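Local coordinates for protein possible thiol-disulfide isomerase (Cytophaga hutchinsonii, PDB 3HCZ) that probably catalyses thiol-disulfide exchange through a thioredoxin-like domain of the AhpC/TSA family, although its physiological substrates are unknown, at residues M16-T19 and Y23-L26; D40-H45 and D76-K81; I124-I129 and D135-Q140. All coordinates share one frame; numbering follows the deposited sequence.

Contact 1 (M16-T19 and Y23-L26)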
loop_
_atom_site.group_PDB
_atom_site.type_symbol
_atom_site.label_atom_id
_atom_site.label_comp_id
_atom_site.label_asym_id
_atom_site.label_seq_id
_atom_site.Cartn_x
_atom_site.Cartn_y
_atom_site.Cartn_z
HETATM N N MSE A 16 -7.730 9.065 -1.667
HETATM C CA MSE A 16 -8.416 8.002 -2.411
HETATM C C MSE A 16 -9.652 7.518 -1.656
HETATM O O MSE A 16 -9.906 7.948 -0.512
HETATM C CB MSE A 16 -7.432 6.863 -2.760
HETATM C CG MSE A 16 -6.298 7.402 -3.656
HETATM SE SE MSE A 16 -4.862 6.119 -3.936
HETATM C CE MSE A 16 -5.871 4.800 -5.029
ATOM N N THR A 17 -10.433 6.665 -2.311
ATOM C CA THR A 17 -11.722 6.279 -1.759
ATOM C C THR A 17 -11.799 4.765 -1.615
ATOM O O THR A 17 -11.221 4.035 -2.421
ATOM C CB THR A 17 -12.892 6.769 -2.635
ATOM O OG1 THR A 17 -12.694 6.351 -3.992
ATOM C CG2 THR A 17 -12.978 8.309 -2.619
ATOM N N ASP A 18 -12.548 4.298 -0.610
ATOM C CA ASP A 18 -12.656 2.852 -0.341
ATOM C C ASP A 18 -13.680 2.190 -1.294
ATOM O O ASP A 18 -14.145 2.832 -2.244
ATOM C CB ASP A 18 -12.933 2.590 1.158
ATOM C CG ASP A 18 -14.319 3.058 1.605
ATOM O OD1 ASP A 18 -15.216 3.280 0.742
ATOM O OD2 ASP A 18 -14.543 3.188 2.856
ATOM N N THR A 19 -13.996 0.917 -1.064
ATOM C CA THR A 19 -14.870 0.148 -1.971
ATOM C C THR A 19 -16.314 0.649 -1.949
ATOM O O THR A 19 -17.123 0.253 -2.793
ATOM C CB THR A 19 -14.825 -1.367 -1.669
ATOM O OG1 THR A 19 -15.128 -1.599 -0.281
ATOM C CG2 THR A 19 -13.434 -1.925 -1.963
ATOM N N TYR A 23 -14.207 8.583 1.063
ATOM C CA TYR A 23 -12.809 9.010 1.258
ATOM C C TYR A 23 -12.159 8.286 2.422
ATOM O O TYR A 23 -12.765 8.198 3.504
ATOM C CB TYR A 23 -12.697 10.516 1.519
ATOM C CG TYR A 23 -12.780 11.366 0.280
ATOM C CD1 TYR A 23 -11.829 11.217 -0.766
ATOM C CD2 TYR A 23 -13.790 12.344 0.139
ATOM C CE1 TYR A 23 -11.887 12.024 -1.918
ATOM C CE2 TYR A 23 -13.855 13.158 -1.011
ATOM C CZ TYR A 23 -12.897 12.989 -2.024
ATOM O OH TYR A 23 -12.957 13.793 -3.129
ATOM N N ARG A 24 -10.951 7.766 2.188
ATOM C CA ARG A 24 -10.073 7.278 3.249
ATOM C C ARG A 24 -8.678 7.807 2.977
ATOM O O ARG A 24 -7.887 7.167 2.272
ATOM C CB ARG A 24 -10.087 5.738 3.313
ATOM C CG ARG A 24 -11.450 5.094 3.666
ATOM C CD ARG A 24 -11.981 5.435 5.108
ATOM N NE ARG A 24 -10.886 5.428 6.102
ATOM C CZ ARG A 24 -10.309 4.333 6.610
ATOM N NH1 ARG A 24 -9.310 4.470 7.453
ATOM N NH2 ARG A 24 -10.712 3.101 6.299
ATOM N N TYR A 25 -8.388 9.011 3.463
ATOM C CA TYR A 25 -7.068 9.606 3.200
ATOM C C TYR A 25 -5.950 8.813 3.836
ATOM O O TYR A 25 -6.082 8.319 4.976
ATOM C CB TYR A 25 -6.918 11.055 3.710
ATOM C CG TYR A 25 -7.948 12.076 3.258
ATOM C CD1 TYR A 25 -8.851 11.818 2.178
ATOM C CD2 TYR A 25 -7.997 13.322 3.902
ATOM C CE1 TYR A 25 -9.829 12.810 1.786
ATOM C CE2 TYR A 25 -8.924 14.311 3.518
ATOM C CZ TYR A 25 -9.830 14.033 2.466
ATOM O OH TYR A 25 -10.700 15.009 2.130
ATOM N N LEU A 26 -4.829 8.726 3.117
ATOM C CA LEU A 26 -3.662 8.015 3.653
ATOM C C LEU A 26 -3.260 8.522 5.041
ATOM O O LEU A 26 -3.009 7.715 5.977
ATOM C CB LEU A 26 -2.474 8.093 2.667
ATOM C CG LEU A 26 -1.163 7.532 3.236
ATOM C CD1 LEU A 26 -1.302 6.014 3.479
ATOM C CD2 LEU A 26 -0.004 7.839 2.242
#

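Contact 2 (D40-H45 and D76-K81). With SO4 (sulfate ion), chain C.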
loop_
_atom_site.group_PDB
_atom_site.type_symbol
_atom_site.label_atom_id
_atom_site.label_comp_id
_atom_site.label_asym_id
_atom_site.label_seq_id
_atom_site.Cartn_x
_atom_site.Cartn_y
_atom_site.Cartn_z
ATOM N N ASP A 40 -2.619 -3.234 -9.795
ATOM C CA ASP A 40 -3.523 -3.110 -10.938
ATOM C C ASP A 40 -4.084 -4.503 -11.209
ATOM O O ASP A 40 -3.325 -5.457 -11.409
ATOM C CB ASP A 40 -2.720 -2.578 -12.142
ATOM C CG ASP A 40 -3.557 -2.327 -13.375
ATOM O OD1 ASP A 40 -4.738 -2.727 -13.475
ATOM O OD2 ASP A 40 -2.974 -1.744 -14.315
ATOM N N SER A 41 -5.408 -4.629 -11.202
ATOM C CA SER A 41 -6.023 -5.942 -11.470
ATOM C C SER A 41 -5.725 -6.410 -12.892
ATOM O O SER A 41 -5.678 -7.615 -13.172
ATOM C CB SER A 41 -7.537 -5.898 -11.213
ATOM O OG SER A 41 -8.207 -5.268 -12.306
ATOM N N GLN A 42 -5.475 -5.464 -13.787
ATOM C CA GLN A 42 -5.190 -5.831 -15.173
ATOM C C GLN A 42 -3.832 -6.464 -15.375
ATOM O O GLN A 42 -3.488 -6.841 -16.481
ATOM C CB GLN A 42 -5.395 -4.640 -16.095
ATOM C CG GLN A 42 -6.835 -4.123 -16.002
ATOM C CD GLN A 42 -7.848 -5.241 -16.184
ATOM O OE1 GLN A 42 -8.113 -5.641 -17.305
ATOM N NE2 GLN A 42 -8.424 -5.749 -15.087
ATOM N N CYS A 43 -3.066 -6.620 -14.305
ATOM C CA CYS A 43 -1.822 -7.389 -14.379
ATOM C C CYS A 43 -2.089 -8.864 -14.423
ATOM O O CYS A 43 -1.180 -9.636 -14.700
ATOM C CB CYS A 43 -0.938 -7.116 -13.171
ATOM S SG CYS A 43 -0.184 -5.531 -13.239
ATOM N N GLY A 44 -3.320 -9.257 -14.137
ATOM C CA GLY A 44 -3.789 -10.632 -14.361
ATOM C C GLY A 44 -4.505 -11.145 -13.123
ATOM O O GLY A 44 -4.170 -10.762 -11.997
ATOM N N HIS A 45 -5.482 -12.019 -13.345
ATOM C CA HIS A 45 -6.249 -12.655 -12.274
ATOM C C HIS A 45 -5.345 -13.467 -11.310
ATOM O O HIS A 45 -5.609 -13.537 -10.113
ATOM C CB HIS A 45 -7.375 -13.502 -12.890
ATOM C CG HIS A 45 -8.136 -14.324 -11.893
ATOM N ND1 HIS A 45 -8.967 -13.763 -10.938
ATOM C CD2 HIS A 45 -8.195 -15.667 -11.704
ATOM C CE1 HIS A 45 -9.504 -14.726 -10.203
ATOM N NE2 HIS A 45 -9.048 -15.888 -10.645
ATOM N N ASP A 76 -14.149 1.164 -11.598
ATOM C CA ASP A 76 -14.371 0.271 -10.457
ATOM C C ASP A 76 -14.453 -1.232 -10.796
ATOM O O ASP A 76 -14.108 -2.075 -9.975
ATOM C CB ASP A 76 -15.704 0.628 -9.783
ATOM C CG ASP A 76 -15.676 1.960 -9.105
ATOM O OD1 ASP A 76 -14.707 2.268 -8.402
ATOM O OD2 ASP A 76 -16.650 2.716 -9.297
ATOM N N GLU A 77 -14.977 -1.575 -11.973
ATOM C CA GLU A 77 -15.490 -2.912 -12.174
ATOM C C GLU A 77 -14.510 -4.048 -11.906
ATOM O O GLU A 77 -14.839 -4.989 -11.151
ATOM C CB GLU A 77 -16.096 -3.058 -13.565
ATOM C CG GLU A 77 -16.858 -4.355 -13.736
ATOM C CD GLU A 77 -17.557 -4.434 -15.080
ATOM O OE1 GLU A 77 -17.330 -5.426 -15.826
ATOM O OE2 GLU A 77 -18.332 -3.493 -15.398
ATOM N N GLU A 78 -13.344 -3.984 -12.564
ATOM C CA GLU A 78 -12.351 -5.057 -12.474
ATOM C C GLU A 78 -11.670 -5.097 -11.099
ATOM O O GLU A 78 -11.334 -6.177 -10.582
ATOM C CB GLU A 78 -11.288 -4.919 -13.565
ATOM C CG GLU A 78 -11.877 -5.167 -14.975
ATOM C CD GLU A 78 -12.657 -6.494 -15.052
ATOM O OE1 GLU A 78 -12.076 -7.578 -14.748
ATOM O OE2 GLU A 78 -13.855 -6.458 -15.428
ATOM N N TRP A 79 -11.464 -3.910 -10.533
ATOM C CA TRP A 79 -10.934 -3.783 -9.189
ATOM C C TRP A 79 -11.827 -4.543 -8.187
ATOM O O TRP A 79 -11.342 -5.370 -7.398
ATOM C CB TRP A 79 -10.877 -2.293 -8.869
ATOM C CG TRP A 79 -10.538 -1.914 -7.473
ATOM C CD1 TRP A 79 -9.445 -2.348 -6.734
ATOM C CD2 TRP A 79 -11.238 -0.972 -6.644
ATOM N NE1 TRP A 79 -9.447 -1.724 -5.490
ATOM C CE2 TRP A 79 -10.543 -0.900 -5.405
ATOM C CE3 TRP A 79 -12.383 -0.189 -6.818
ATOM C CZ2 TRP A 79 -10.953 -0.048 -4.350
ATOM C CZ3 TRP A 79 -12.811 0.652 -5.759
ATOM C CH2 TRP A 79 -12.090 0.714 -4.541
ATOM N N LEU A 80 -13.128 -4.273 -8.230
ATOM C CA LEU A 80 -14.048 -4.903 -7.279
ATOM C C LEU A 80 -14.152 -6.412 -7.528
ATOM O O LEU A 80 -14.183 -7.205 -6.557
ATOM C CB LEU A 80 -15.434 -4.222 -7.287
ATOM C CG LEU A 80 -15.404 -2.735 -6.879
ATOM C CD1 LEU A 80 -16.741 -2.013 -6.998
ATOM C CD2 LEU A 80 -14.872 -2.633 -5.442
ATOM N N LYS A 81 -14.196 -6.802 -8.806
ATOM C CA LYS A 81 -14.213 -8.218 -9.171
ATOM C C LYS A 81 -12.993 -8.966 -8.621
ATOM O O LYS A 81 -13.094 -10.089 -8.112
ATOM C CB LYS A 81 -14.284 -8.387 -10.697
ATOM C CG LYS A 81 -14.319 -9.856 -11.128
ATOM C CD LYS A 81 -14.378 -10.066 -12.666
ATOM C CE LYS A 81 -15.319 -9.075 -13.381
ATOM N NZ LYS A 81 -15.122 -9.133 -14.883
HETATM S S SO4 C . -16.918 1.242 -13.776
HETATM O O1 SO4 C . -16.253 -0.053 -13.890
HETATM O O2 SO4 C . -18.189 1.059 -13.085
HETATM O O3 SO4 C . -16.130 2.246 -13.045
HETATM O O4 SO4 C . -17.178 1.747 -15.123
#

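Contact 3 (I124-I129 and D135-Q140). With SO4 (sulfate ion), chain D.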
loop_
_atom_site.group_PDB
_atom_site.type_symbol
_atom_site.label_atom_id
_atom_site.label_comp_id
_atom_site.label_asym_id
_atom_site.label_seq_id
_atom_site.Cartn_x
_atom_site.Cartn_y
_atom_site.Cartn_z
ATOM N N ILE A 124 8.583 7.539 5.177
ATOM C CA ILE A 124 8.997 6.423 4.368
ATOM C C ILE A 124 10.179 5.728 5.042
ATOM O O ILE A 124 11.259 6.353 5.240
ATOM C CB ILE A 124 9.395 6.908 2.930
ATOM C CG1 ILE A 124 8.143 7.455 2.190
ATOM C CG2 ILE A 124 10.065 5.742 2.116
ATOM C CD1 ILE A 124 8.509 8.362 1.007
ATOM N N ILE A 125 10.012 4.440 5.347
ATOM C CA ILE A 125 11.132 3.679 5.993
ATOM C C ILE A 125 11.698 2.543 5.110
ATOM O O ILE A 125 12.798 2.048 5.364
ATOM C CB ILE A 125 10.774 3.149 7.412
ATOM C CG1 ILE A 125 9.556 2.201 7.382
ATOM C CG2 ILE A 125 10.485 4.348 8.370
ATOM C CD1 ILE A 125 9.255 1.570 8.790
ATOM N N ALA A 126 10.981 2.210 4.045
ATOM C CA ALA A 126 11.422 1.261 3.036
ATOM C C ALA A 126 10.780 1.625 1.680
ATOM O O ALA A 126 9.614 2.010 1.615
ATOM C CB ALA A 126 11.113 -0.192 3.444
ATOM N N LYS A 127 11.570 1.573 0.609
ATOM C CA LYS A 127 11.085 1.985 -0.727
ATOM C C LYS A 127 11.154 0.831 -1.722
ATOM O O LYS A 127 12.226 0.320 -1.975
ATOM C CB LYS A 127 11.981 3.082 -1.352
ATOM C CG LYS A 127 12.146 4.368 -0.550
ATOM C CD LYS A 127 12.804 5.464 -1.456
ATOM C CE LYS A 127 14.297 5.499 -1.276
ATOM N NZ LYS A 127 14.939 6.722 -1.883
ATOM N N ARG A 128 10.002 0.436 -2.270
ATOM C CA ARG A 128 9.964 -0.456 -3.428
ATOM C C ARG A 128 10.657 -1.791 -3.161
ATOM O O ARG A 128 11.426 -2.304 -4.005
ATOM C CB ARG A 128 10.571 0.225 -4.661
ATOM C CG ARG A 128 9.730 1.394 -5.165
ATOM C CD ARG A 128 10.230 1.875 -6.527
ATOM N NE ARG A 128 9.392 2.934 -7.065
ATOM C CZ ARG A 128 8.622 2.819 -8.141
ATOM N NH1 ARG A 128 8.559 1.696 -8.822
ATOM N NH2 ARG A 128 7.919 3.848 -8.534
ATOM N N ILE A 129 10.403 -2.350 -1.985
ATOM C CA ILE A 129 10.969 -3.653 -1.608
ATOM C C ILE A 129 9.922 -4.739 -1.881
ATOM O O ILE A 129 8.733 -4.433 -2.050
ATOM C CB ILE A 129 11.459 -3.668 -0.140
ATOM C CG1 ILE A 129 10.292 -3.377 0.809
ATOM C CG2 ILE A 129 12.554 -2.602 0.060
ATOM C CD1 ILE A 129 10.642 -3.717 2.263
ATOM N N ASP A 135 9.402 -9.216 6.435
ATOM C CA ASP A 135 9.625 -9.702 7.795
ATOM C C ASP A 135 11.004 -9.287 8.221
ATOM O O ASP A 135 11.198 -8.732 9.313
ATOM C CB ASP A 135 9.509 -11.235 7.884
ATOM C CG ASP A 135 8.080 -11.711 8.051
ATOM O OD1 ASP A 135 7.190 -10.905 8.399
ATOM O OD2 ASP A 135 7.854 -12.922 7.854
ATOM N N ASP A 136 11.982 -9.531 7.348
ATOM C CA ASP A 136 13.329 -9.153 7.679
ATOM C C ASP A 136 13.569 -7.680 7.763
ATOM O O ASP A 136 14.308 -7.231 8.638
ATOM C CB ASP A 136 14.329 -9.802 6.768
ATOM C CG ASP A 136 15.000 -10.873 7.461
ATOM O OD1 ASP A 136 14.414 -11.986 7.557
ATOM O OD2 ASP A 136 16.072 -10.560 8.032
ATOM N N PHE A 137 12.950 -6.931 6.859
ATOM C CA PHE A 137 13.034 -5.499 6.950
ATOM C C PHE A 137 12.500 -5.016 8.324
ATOM O O PHE A 137 13.172 -4.230 8.981
ATOM C CB PHE A 137 12.295 -4.764 5.831
ATOM C CG PHE A 137 12.144 -3.313 6.144
ATOM C CD1 PHE A 137 13.224 -2.438 5.941
ATOM C CD2 PHE A 137 10.981 -2.843 6.770
ATOM C CE1 PHE A 137 13.125 -1.075 6.306
ATOM C CE2 PHE A 137 10.862 -1.504 7.146
ATOM C CZ PHE A 137 11.922 -0.619 6.953
ATOM N N LEU A 138 11.312 -5.468 8.748
ATOM C CA LEU A 138 10.773 -4.989 10.047
ATOM C C LEU A 138 11.663 -5.361 11.242
ATOM O O LEU A 138 11.837 -4.539 12.168
ATOM C CB LEU A 138 9.320 -5.417 10.289
ATOM C CG LEU A 138 8.343 -4.726 9.328
ATOM C CD1 LEU A 138 7.024 -5.410 9.341
ATOM C CD2 LEU A 138 8.211 -3.237 9.700
ATOM N N VAL A 139 12.241 -6.566 11.229
ATOM C CA VAL A 139 13.165 -6.945 12.319
ATOM C C VAL A 139 14.333 -5.983 12.408
ATOM O O VAL A 139 14.622 -5.467 13.489
ATOM C CB VAL A 139 13.685 -8.399 12.238
ATOM C CG1 VAL A 139 14.654 -8.655 13.383
ATOM C CG2 VAL A 139 12.537 -9.378 12.338
ATOM N N GLN A 140 14.992 -5.721 11.281
ATOM C CA GLN A 140 16.218 -4.914 11.289
ATOM C C GLN A 140 15.907 -3.468 11.641
ATOM O O GLN A 140 16.655 -2.824 12.390
ATOM C CB GLN A 140 16.967 -4.951 9.939
ATOM C CG GLN A 140 17.302 -6.353 9.327
ATOM C CD GLN A 140 17.689 -7.439 10.341
ATOM O OE1 GLN A 140 17.100 -8.536 10.338
ATOM N NE2 GLN A 140 18.674 -7.146 11.206
HETATM S S SO4 D . 12.957 0.327 -8.909
HETATM O O1 SO4 D . 13.733 0.737 -7.704
HETATM O O2 SO4 D . 13.355 -0.948 -9.486
HETATM O O3 SO4 D . 11.594 0.218 -8.420
HETATM O O4 SO4 D . 13.025 1.288 -10.005
#

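Contact 1 (M16-T19 and Y23-L26)
The methyl CG2 of Thr17 leans obliquely on the CD1-CE1 side of the Tyr23 ring, coming 3.6 Å from Tyr23 CD1. With CG2 anti to the carbonyl carbon of its own residue and OG1 lying between the backbone N and that carbonyl carbon (chi1 52°), Thr17 divides its labour: the methyl meets the tyrosine, while the hydroxyl is hydrogen-bonded to Ser97 and to the backbone O of Arg95. The tyrosine hydroxyl is likewise occupied, by His100.

What joins the two backbones is one bond. Arg24 N donates to Met16 O (a selenomethionine) at 2.9 Å, almost straight at 169°; the same oxygen receives a longer CA-H contact from Tyr23 CA at 3.6 Å. Past this bond, Arg24 CG lies against Asp18, 3.8 Å from Asp18 CB and 3.7 Å from Asp18 OD2. Asp18 OD2 and Arg24 NH2 remain 5.2 Å apart, too far for a salt bridge, although the opposite charges probably attract. Asp18 OD1 instead turns back on the connecting loop, accepting from Thr22 N and bonding Thr20 OG1.

A lone bridge between Thr17 and Tyr23, closed by a short turn, thus resembles an abbreviated form of the N-terminal beta-hairpin that precedes the thioredoxin core in AhpC/TSA relatives.

Contact 2 (D40-H45 and D76-K81)
The carboxamide of Gln42 and the carboxylate of Glu78 have their planes turned 77° apart, and the amide nitrogen comes against the methylenes of Glu78, not its carboxylate, the side chains crossing at about a right angle. At the edge of the amide, Gln42 NE2 donates to Ser41 OG at 2.8 Å, with the hydroxyl oxygen only 1° from the amide plane. The indole of Trp79, on helix 77-86, carries Leu80 CD2 over one side, offset toward the rim.

Across the contact no hydrogen bond forms. Gln42 NE2 and Ser41 OG each lie 3.3 Å from Glu78 CB. The bend of Gln42 at chi2 (-51°) brings its amide back to Ser41, whose hydroxyl is also hydrogen-bonded to Glu73. The carboxylate of Glu78 finds its partner one turn on: Lys81 NZ lies 3.0 Å from Glu78 OE2, which uses its syn lone pair, in a salt bridge.

Residues 40-45 include the first three residues, Cys43 to His45, of a Cys-Gly-His-Cys sequence, consistent with the redox-active CXXC motif of thioredoxin-fold enzymes. Asp40 OD1 accepts from Gln42 N at 2.9 Å, an Asx turn in which Asp40 OD1 is met from above the carboxylate plane.

At the start of residues 76-81, a sulfate ion, probably from the crystallisation liquor, is hydrogen-bonded by Asp76 N and Glu77 N, while Asp76 OD1 makes a salt bridge with Arg95.

Contact 3 (I124-I129 and D135-Q140)
The turn of helix that presents Phe137 to Ile125, Ala126 and Ile129 is held by Val139 N to Asp135 O and Gln140 N to Asp136 O, both bonds 3.1 Å long. From it the ring reaches the edge strand, its CG anti to the backbone nitrogen (chi1 167°), and three side chains receive it from different sides. Ala126 CB lies over one face in a CH-pi contact, 3.7 Å from the ring centroid and 16° off the normal. Ile125 sits at the far end of the ring, with CG1 3.7 Å from Phe137 CZ and CD1 at the edge in the ring plane. Ile129 covers the stem, its CD1 4.1 Å from Phe137 CB.

Ile125 and Ala126 can both point at the helix because they form a classic beta bulge opposite Val117 of strand 114-118. The bulge also brings Ile125 O obliquely to within 3.2 Å of Phe137 CZ. In thioredoxin-fold terms, the last strand of the sheet is here covered by the C-terminal helix, and Leu138 next door continues the packing onto Trp56 and Tyr33.

Replacing Phe137 with an alanine would probably leave the Ala126 methyl without its aromatic face and open a gap between Ile125 and Ile129.

No hydrogen bond crosses between the segments, so the strand and helix depend here on apolar contact around one aromatic ring rather than on directed polar bonds.

Overall arrangement
Along the chain the three contacts follow in series, and together they illustrate how a thioredoxin-like sheet is dressed at different places. Contact 1 lies in the loop ahead of strand 33-39, and contact 2 joins the loop after that strand to helix 77-86. Their centres are about 17 Å apart and they touch, Asp18 and Thr19 packing on Trp79 and Thr19 on Leu80. Contact 3, where edge strand 124-127 meets helix 134-147, lies across the centre of the chain, its centre about 24 Å from that of contact 1 and 27 Å from that of contact 2. The C-terminal packing is thus remote from the probable redox loop, which has the N-terminal turn as an indirect neighbour through helix 77-86.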